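Local coordinates for Non-structural protein NS1 (Murine minute virus, PDB 4R94) that nicks viral DNA through its N-terminal, magnesium-binding endonuclease domain, the part present here, and as a full-length protein also unwinds DNA to initiate and direct viral replication, at residues A[46-51]-A[160-165]; A[149-154]-A[172-177]. One frame throughout, in Å; residues are numbered along the deposited sequence.

Overall arrangement
From the N terminus, the chain passes strand 40-42 and enters the loop before helix 54-70, where residues 46-51 form one half of contact 1. It then runs through helix 81-104, strands 112-121 and 125-134 and helix 142-160, whose residues 149-154 supply the first half of contact 2. The end of that helix returns to the early loop at 160-165, closing contact 1 over 108 intervening residues. Helix 167-179 then folds back, and residues 172-177 close contact 2, a short closure between consecutive helices. The two closures cross rather than nest. Their centres are 14 Å apart, joined by Leu173, whose CD1 lies 4.0 Å from Tyr47 OH.

Contact 1 of 2, residues A[46-51]-A[160-165]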
ATOM      1  N   SER A  46       6.905  -7.513 -12.712  1.00 21.53           N
ATOM      2  CA  SER A  46       8.086  -7.259 -13.524  1.00 21.65           C
ATOM      3  C   SER A  46       8.908  -6.105 -12.971  1.00 21.67           C
ATOM      4  O   SER A  46       9.570  -5.405 -13.728  1.00 21.62           O
ATOM      5  CB  SER A  46       7.688  -6.953 -14.973  1.00 28.39           C
ATOM      6  OG  SER A  46       7.066  -8.071 -15.580  1.00 26.23           O
ATOM      7  N   TYR A  47       8.878  -5.928 -11.652  1.00 20.65           N
ATOM      8  CA  TYR A  47       9.550  -4.797 -11.005  1.00 18.82           C
ATOM      9  C   TYR A  47      10.428  -5.269  -9.854  1.00 21.07           C
ATOM     10  O   TYR A  47      10.334  -4.768  -8.726  1.00 19.40           O
ATOM     11  CB  TYR A  47       8.497  -3.789 -10.515  1.00 19.98           C
ATOM     12  CG  TYR A  47       7.611  -3.282 -11.628  1.00 19.60           C
ATOM     13  CD1 TYR A  47       7.998  -2.192 -12.408  1.00 19.72           C
ATOM     14  CD2 TYR A  47       6.399  -3.897 -11.915  1.00 19.58           C
ATOM     15  CE1 TYR A  47       7.203  -1.722 -13.439  1.00 19.41           C
ATOM     16  CE2 TYR A  47       5.581  -3.426 -12.940  1.00 23.34           C
ATOM     17  CZ  TYR A  47       5.992  -2.337 -13.699  1.00 20.81           C
ATOM     18  OH  TYR A  47       5.191  -1.861 -14.721  1.00 22.80           O
ATOM     19  N   LYS A  48      11.296  -6.233 -10.141  1.00 21.70           N
ATOM     20  CA  LYS A  48      11.996  -6.929  -9.074  1.00 21.53           C
ATOM     21  C   LYS A  48      13.463  -6.532  -8.941  1.00 24.36           C
ATOM     22  O   LYS A  48      14.239  -7.248  -8.309  1.00 27.05           O
ATOM     23  CB  LYS A  48      11.863  -8.446  -9.278  1.00 22.96           C
ATOM     24  CG  LYS A  48      10.403  -8.917  -9.206  1.00 23.21           C
ATOM     25  CD  LYS A  48      10.262 -10.437  -9.268  1.00 27.53           C
ATOM     26  CE  LYS A  48      10.990 -11.027 -10.465  1.00 31.20           C
ATOM     27  NZ  LYS A  48      10.438 -10.590 -11.782  1.00 28.56           N
ATOM     28  N   LYS A  49      13.853  -5.393  -9.503  1.00 23.25           N
ATOM     29  CA  LYS A  49      15.160  -4.836  -9.154  1.00 21.67           C
ATOM     30  C   LYS A  49      15.150  -4.414  -7.692  1.00 26.82           C
ATOM     31  O   LYS A  49      14.190  -3.789  -7.210  1.00 30.93           O
ATOM     32  CB  LYS A  49      15.521  -3.641 -10.040  1.00 22.99           C
ATOM     33  CG  LYS A  49      15.827  -3.972 -11.472  1.00 27.75           C
ATOM     34  CD  LYS A  49      16.497  -2.776 -12.143  1.00 26.44           C
ATOM     35  CE  LYS A  49      16.980  -3.108 -13.541  1.00 33.28           C
ATOM     36  NZ  LYS A  49      17.494  -1.898 -14.256  1.00 34.31           N
ATOM     37  N   GLU A  50      16.192  -4.790  -6.961  1.00 28.89           N
ATOM     38  CA  GLU A  50      16.364  -4.279  -5.614  1.00 30.43           C
ATOM     39  C   GLU A  50      17.358  -3.136  -5.691  1.00 30.38           C
ATOM     40  O   GLU A  50      18.560  -3.344  -5.850  1.00 31.98           O
ATOM     41  CB  GLU A  50      16.830  -5.377  -4.658  1.00 33.98           C
ATOM     42  CG  GLU A  50      15.749  -6.417  -4.366  1.00 34.13           C
ATOM     43  CD  GLU A  50      16.280  -7.593  -3.564  1.00 39.26           C
ATOM     44  OE1 GLU A  50      16.288  -7.514  -2.319  1.00 36.82           O
ATOM     45  OE2 GLU A  50      16.699  -8.592  -4.187  1.00 51.43           O
ATOM     46  N   LEU A  51      16.834  -1.922  -5.609  1.00 28.97           N
ATOM     47  CA  LEU A  51      17.639  -0.734  -5.798  1.00 29.02           C
ATOM     48  C   LEU A  51      18.444  -0.431  -4.540  1.00 31.14           C
ATOM     49  O   LEU A  51      17.924  -0.463  -3.428  1.00 28.93           O
ATOM     50  CB  LEU A  51      16.743   0.439  -6.188  1.00 27.34           C
ATOM     51  CG  LEU A  51      15.905   0.109  -7.433  1.00 28.43           C
ATOM     52  CD1 LEU A  51      14.866   1.205  -7.675  1.00 24.68           C
ATOM     53  CD2 LEU A  51      16.785  -0.094  -8.677  1.00 27.31           C
ATOM     54  N   ALA A 160      12.658   0.421 -11.075  1.00 18.81           N
ATOM     55  CA  ALA A 160      12.686  -0.932 -10.513  1.00 18.22           C
ATOM     56  C   ALA A 160      12.356  -2.021 -11.540  1.00 20.35           C
ATOM     57  O   ALA A 160      12.506  -3.203 -11.249  1.00 20.99           O
ATOM     58  CB  ALA A 160      11.718  -1.027  -9.329  1.00 22.37           C
ATOM     59  N   CYS A 161      11.889  -1.627 -12.722  1.00 17.92           N
ATOM     60  CA  CYS A 161      11.468  -2.599 -13.730  1.00 19.45           C
ATOM     61  C   CYS A 161      12.613  -3.541 -14.094  1.00 24.28           C
ATOM     62  O   CYS A 161      13.707  -3.071 -14.394  1.00 24.43           O
ATOM     63  CB  CYS A 161      10.965  -1.878 -14.980  1.00 19.18           C
ATOM     64  SG  CYS A 161      10.237  -2.993 -16.200  1.00 24.07           S
ATOM     65  N   ASN A 162      12.369  -4.854 -14.074  1.00 20.35           N
ATOM     66  CA  ASN A 162      13.436  -5.813 -14.392  1.00 26.50           C
ATOM     67  C   ASN A 162      13.437  -6.261 -15.854  1.00 30.04           C
ATOM     68  O   ASN A 162      14.299  -7.051 -16.265  1.00 30.69           O
ATOM     69  CB  ASN A 162      13.381  -7.049 -13.467  1.00 24.53           C
ATOM     70  CG  ASN A 162      12.044  -7.797 -13.514  1.00 27.44           C
ATOM     71  OD1 ASN A 162      11.279  -7.786 -12.547  1.00 27.45           O
ATOM     72  ND2 ASN A 162      11.778  -8.479 -14.624  1.00 30.51           N
ATOM     73  N   VAL A 163      12.498  -5.750 -16.642  1.00 23.40           N
ATOM     74  CA  VAL A 163      12.476  -6.043 -18.071  1.00 27.32           C
ATOM     75  C   VAL A 163      13.452  -5.093 -18.756  1.00 31.54           C
ATOM     76  O   VAL A 163      13.447  -3.902 -18.479  1.00 26.93           O
ATOM     77  CB  VAL A 163      11.069  -5.897 -18.671  1.00 29.16           C
ATOM     78  CG1 VAL A 163      11.094  -6.167 -20.177  1.00 30.35           C
ATOM     79  CG2 VAL A 163      10.088  -6.840 -17.972  1.00 29.63           C
ATOM     80  N   GLN A 164      14.317  -5.626 -19.613  1.00 30.04           N
ATOM     81  CA  GLN A 164      15.240  -4.786 -20.367  1.00 31.98           C
ATOM     82  C   GLN A 164      14.456  -3.884 -21.312  1.00 29.99           C
ATOM     83  O   GLN A 164      13.776  -4.355 -22.221  1.00 28.42           O
ATOM     84  CB  GLN A 164      16.240  -5.649 -21.142  1.00 34.66           C
ATOM     85  CG  GLN A 164      17.157  -4.865 -22.074  1.00 43.25           C
ATOM     86  CD  GLN A 164      18.557  -4.692 -21.515  1.00 56.59           C
ATOM     87  OE1 GLN A 164      18.872  -5.179 -20.427  1.00 59.15           O
ATOM     88  NE2 GLN A 164      19.410  -3.998 -22.264  1.00 62.46           N
ATOM     89  N   LEU A 165      14.535  -2.581 -21.085  1.00 28.57           N
ATOM     90  CA  LEU A 165      13.784  -1.624 -21.885  1.00 25.42           C
ATOM     91  C   LEU A 165      14.700  -0.629 -22.589  1.00 24.64           C
ATOM     92  O   LEU A 165      15.709  -0.224 -22.020  1.00 25.83           O
ATOM     93  CB  LEU A 165      12.805  -0.856 -21.003  1.00 26.97           C
ATOM     94  CG  LEU A 165      11.737  -1.666 -20.274  1.00 26.94           C
ATOM     95  CD1 LEU A 165      10.980  -0.762 -19.321  1.00 26.17           C
ATOM     96  CD2 LEU A 165      10.790  -2.296 -21.282  1.00 27.77           C
TER
HETATM   97  O   HOH W   1       9.100  -9.906 -15.446  1.00 31.14           O
HETATM   98  O   HOH W   2      14.852  -0.649 -14.713  1.00 27.17           O
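The Tyr47 ring meets Ala160 and Cys161 differently: the Ala160 carbonyl carbon lies at its edge near the ring plane, whereas Cys161 approaches obliquely, its CA 3.7 Å from Tyr47 CD1. Cys161 SG, turned anti to its backbone N (chi1 -173°), stands 4.9 Å from the centroid of the Tyr47 ring and 37° off the normal, an oblique sulfur-aromatic contact. The second flat group is the Asn162 carboxamide. Its OD1 accepts two bonds from one residue: Lys48 N lies in the carbonyl plane on a lone pair, 2.9 Å from Asn162 OD1, while Lys48 NZ comes from above that plane, 3.0 Å from the same oxygen. Bends at chi3 and chi4 curl the lysine chain back to make this second bond, and NZ also bonds Asn45 O. On the amide's other branch, ND2 donates to a water that also bonds Ser46 OG, itself held by Gly43 N.

Backbone bonds fix the two segments together. Asn162 N donates to Ser46 O at 2.9 Å, and Lys49 N to Ala160 O at 3.1 Å. The aliphatic chain of Lys49 runs beside the Ala160 and Cys161 carbonyls, and a water accepts from Lys49 NZ and lies within bonding distance of Cys161 O. This joint fastens the loop before helix 54-70 to the loop after helix 142-160, whose last residue is Ala160; Ala160 packs on Leu93 of helix 81-104, Tyr47 on Leu157 of helix 142-160, and Lys49 on Arg170 of helix 167-179.

Contact 2 of 2, residues A[149-154]-A[172-177]; sequences LNVYWS and KLREIA
Arg174 reaches across to Ser154 and Val151, and its side chain can be traced outward from helix 167-179. CB leads to CG anti to the backbone N, and a bend at chi2 of 82° places Arg174 CD 3.5 Å from Ser154 OG. The next atom, Arg174 NE, donates to Ser154 OG at 2.8 Å; the hydroxyl lies at the guanidinium edge, though 23° out of its plane. At the tip, Arg174 NH2 sits 3.6 Å from Val151 CG1 and forms a salt bridge with Glu178, one turn further along the same helix. Ser154 OG thus receives the NE proton, while its own proton has several acceptors near it, Asn150 O, Val151 O and Glu178 OE2, and its direction is left open. The Glu178 carboxylate would probably help stabilise the arginine's positive charge.

Further into the interface, Ser154 CB meets Ala177 CB at 3.6 Å, a close approach of two small side chains, and Trp182 touches Ala177. Asn150 ND2 donates to Ala177 O at 3.1 Å from above that carbonyl's plane, while Asn150 OD1 accepts from Arg146 NH1.

The segment axes approach to 9.3 Å, with N-to-C directions 149° apart. Away from the magnesium site of the nickase domain, this geometry makes helices 142-160 and 167-179 a helical hairpin, two consecutive, roughly antiparallel helices joined by a short loop.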
ATOM      1  N   LEU A 149       1.989  11.728  -5.785  1.00 19.12           N
ATOM      2  CA  LEU A 149       2.233  10.322  -5.528  1.00 18.21           C
ATOM      3  C   LEU A 149       2.360   9.549  -6.831  1.00 19.54           C
ATOM      4  O   LEU A 149       3.205   8.671  -6.929  1.00 17.75           O
ATOM      5  CB  LEU A 149       1.118   9.720  -4.649  1.00 17.24           C
ATOM      6  CG  LEU A 149       1.178  10.099  -3.165  1.00 17.39           C
ATOM      7  CD1 LEU A 149      -0.020   9.477  -2.440  1.00 17.71           C
ATOM      8  CD2 LEU A 149       2.514   9.709  -2.478  1.00 19.17           C
ATOM      9  N   ASN A 150       1.534   9.860  -7.825  1.00 19.91           N
ATOM     10  CA  ASN A 150       1.608   9.136  -9.091  1.00 19.79           C
ATOM     11  C   ASN A 150       2.899   9.478  -9.825  1.00 19.48           C
ATOM     12  O   ASN A 150       3.478   8.618 -10.485  1.00 20.68           O
ATOM     13  CB  ASN A 150       0.398   9.445  -9.977  1.00 18.58           C
ATOM     14  CG  ASN A 150       0.009   8.278 -10.873  1.00 19.95           C
ATOM     15  OD1 ASN A 150      -1.156   8.101 -11.182  1.00 20.31           O
ATOM     16  ND2 ASN A 150       0.978   7.470 -11.271  1.00 21.26           N
ATOM     17  N   VAL A 151       3.370  10.717  -9.694  1.00 19.09           N
ATOM     18  CA  VAL A 151       4.687  11.066 -10.271  1.00 19.04           C
ATOM     19  C   VAL A 151       5.793  10.192  -9.693  1.00 19.12           C
ATOM     20  O   VAL A 151       6.557   9.560 -10.438  1.00 20.05           O
ATOM     21  CB  VAL A 151       5.042  12.543 -10.040  1.00 23.49           C
ATOM     22  CG1 VAL A 151       6.518  12.804 -10.432  1.00 24.54           C
ATOM     23  CG2 VAL A 151       4.105  13.428 -10.841  1.00 28.18           C
ATOM     24  N   TYR A 152       5.882  10.122  -8.372  1.00 19.84           N
ATOM     25  CA  TYR A 152       6.953   9.344  -7.750  1.00 18.58           C
ATOM     26  C   TYR A 152       6.786   7.843  -7.971  1.00 17.08           C
ATOM     27  O   TYR A 152       7.774   7.131  -8.178  1.00 15.73           O
ATOM     28  CB  TYR A 152       7.049   9.651  -6.258  1.00 21.56           C
ATOM     29  CG  TYR A 152       7.583  11.045  -5.990  1.00 23.86           C
ATOM     30  CD1 TYR A 152       8.833  11.437  -6.477  1.00 31.42           C
ATOM     31  CD2 TYR A 152       6.832  11.964  -5.278  1.00 26.95           C
ATOM     32  CE1 TYR A 152       9.318  12.715  -6.244  1.00 32.08           C
ATOM     33  CE2 TYR A 152       7.304  13.237  -5.043  1.00 31.46           C
ATOM     34  CZ  TYR A 152       8.536  13.608  -5.526  1.00 33.96           C
ATOM     35  OH  TYR A 152       8.998  14.888  -5.283  1.00 41.51           O
ATOM     36  N   TRP A 153       5.537   7.372  -7.988  1.00 17.21           N
ATOM     37  CA  TRP A 153       5.262   5.953  -8.191  1.00 14.70           C
ATOM     38  C   TRP A 153       5.709   5.526  -9.586  1.00 14.41           C
ATOM     39  O   TRP A 153       6.409   4.515  -9.752  1.00 17.73           O
ATOM     40  CB  TRP A 153       3.757   5.689  -7.964  1.00 15.42           C
ATOM     41  CG  TRP A 153       3.260   4.278  -8.143  1.00 16.25           C
ATOM     42  CD1 TRP A 153       2.226   3.880  -8.954  1.00 16.52           C
ATOM     43  CD2 TRP A 153       3.691   3.097  -7.445  1.00 16.38           C
ATOM     44  NE1 TRP A 153       1.996   2.527  -8.814  1.00 15.04           N
ATOM     45  CE2 TRP A 153       2.893   2.021  -7.904  1.00 16.51           C
ATOM     46  CE3 TRP A 153       4.686   2.841  -6.485  1.00 16.18           C
ATOM     47  CZ2 TRP A 153       3.054   0.713  -7.442  1.00 16.05           C
ATOM     48  CZ3 TRP A 153       4.836   1.542  -6.018  1.00 16.59           C
ATOM     49  CH2 TRP A 153       4.044   0.492  -6.510  1.00 18.18           C
ATOM     50  N   SER A 154       5.341   6.314 -10.590  1.00 15.88           N
ATOM     51  CA  SER A 154       5.709   5.972 -11.963  1.00 16.16           C
ATOM     52  C   SER A 154       7.225   6.035 -12.109  1.00 16.94           C
ATOM     53  O   SER A 154       7.832   5.175 -12.748  1.00 18.35           O
ATOM     54  CB  SER A 154       5.026   6.904 -12.964  1.00 19.63           C
ATOM     55  OG  SER A 154       5.405   8.259 -12.756  1.00 24.91           O
ATOM     56  N   LYS A 172       7.706   5.543 -22.401  1.00 27.66           N
ATOM     57  CA  LYS A 172       6.340   5.138 -22.671  1.00 30.14           C
ATOM     58  C   LYS A 172       5.722   4.542 -21.403  1.00 26.60           C
ATOM     59  O   LYS A 172       4.575   4.832 -21.072  1.00 27.86           O
ATOM     60  CB  LYS A 172       6.288   4.136 -23.825  1.00 31.08           C
ATOM     61  CG  LYS A 172       4.878   3.782 -24.277  1.00 33.80           C
ATOM     62  CD  LYS A 172       4.116   5.017 -24.745  1.00 43.15           C
ATOM     63  CE  LYS A 172       2.930   4.652 -25.636  1.00 50.57           C
ATOM     64  NZ  LYS A 172       1.853   3.907 -24.922  1.00 52.03           N
ATOM     65  N   LEU A 173       6.495   3.728 -20.692  1.00 23.45           N
ATOM     66  CA  LEU A 173       5.996   3.085 -19.482  1.00 22.63           C
ATOM     67  C   LEU A 173       5.708   4.141 -18.422  1.00 22.91           C
ATOM     68  O   LEU A 173       4.680   4.094 -17.750  1.00 21.78           O
ATOM     69  CB  LEU A 173       7.002   2.055 -18.962  1.00 21.30           C
ATOM     70  CG  LEU A 173       6.641   1.333 -17.664  1.00 22.54           C
ATOM     71  CD1 LEU A 173       5.276   0.652 -17.814  1.00 23.40           C
ATOM     72  CD2 LEU A 173       7.700   0.324 -17.309  1.00 22.13           C
ATOM     73  N   ARG A 174       6.616   5.105 -18.300  1.00 25.45           N
ATOM     74  CA  ARG A 174       6.450   6.210 -17.366  1.00 25.20           C
ATOM     75  C   ARG A 174       5.148   6.969 -17.643  1.00 25.19           C
ATOM     76  O   ARG A 174       4.374   7.256 -16.721  1.00 23.59           O
ATOM     77  CB  ARG A 174       7.674   7.142 -17.453  1.00 24.21           C
ATOM     78  CG  ARG A 174       7.534   8.451 -16.705  1.00 28.80           C
ATOM     79  CD  ARG A 174       7.832   8.295 -15.216  1.00 23.16           C
ATOM     80  NE  ARG A 174       7.288   9.433 -14.495  1.00 28.50           N
ATOM     81  CZ  ARG A 174       7.918  10.593 -14.367  1.00 27.24           C
ATOM     82  NH1 ARG A 174       9.138  10.735 -14.871  1.00 27.11           N
ATOM     83  NH2 ARG A 174       7.348  11.594 -13.708  1.00 28.12           N
ATOM     84  N   GLU A 175       4.866   7.263 -18.913  1.00 27.12           N
ATOM     85  CA  GLU A 175       3.650   8.020 -19.211  1.00 31.59           C
ATOM     86  C   GLU A 175       2.373   7.164 -19.105  1.00 25.86           C
ATOM     87  O   GLU A 175       1.321   7.691 -18.773  1.00 29.92           O
ATOM     88  CB  GLU A 175       3.740   8.707 -20.584  1.00 33.98           C
ATOM     89  CG  GLU A 175       3.991   7.830 -21.784  1.00 39.04           C
ATOM     90  CD  GLU A 175       4.232   8.652 -23.052  1.00 48.14           C
ATOM     91  OE1 GLU A 175       3.978   8.139 -24.165  1.00 47.41           O
ATOM     92  OE2 GLU A 175       4.676   9.819 -22.932  1.00 52.35           O
ATOM     93  N   ILE A 176       2.465   5.857 -19.353  1.00 26.28           N
ATOM     94  CA  ILE A 176       1.320   4.973 -19.138  1.00 23.11           C
ATOM     95  C   ILE A 176       0.934   4.972 -17.666  1.00 24.86           C
ATOM     96  O   ILE A 176      -0.240   5.121 -17.331  1.00 23.06           O
ATOM     97  CB  ILE A 176       1.603   3.531 -19.589  1.00 24.14           C
ATOM     98  CG1 ILE A 176       1.660   3.455 -21.118  1.00 28.22           C
ATOM     99  CG2 ILE A 176       0.525   2.582 -19.075  1.00 27.13           C
ATOM    100  CD1 ILE A 176       2.193   2.136 -21.635  1.00 25.94           C
ATOM    101  N   ALA A 177       1.927   4.840 -16.789  1.00 23.52           N
ATOM    102  CA  ALA A 177       1.641   4.756 -15.357  1.00 21.59           C
ATOM    103  C   ALA A 177       0.995   6.040 -14.828  1.00 26.33           C
ATOM    104  O   ALA A 177       0.201   6.001 -13.882  1.00 25.15           O
ATOM    105  CB  ALA A 177       2.911   4.441 -14.590  1.00 19.99           C
TER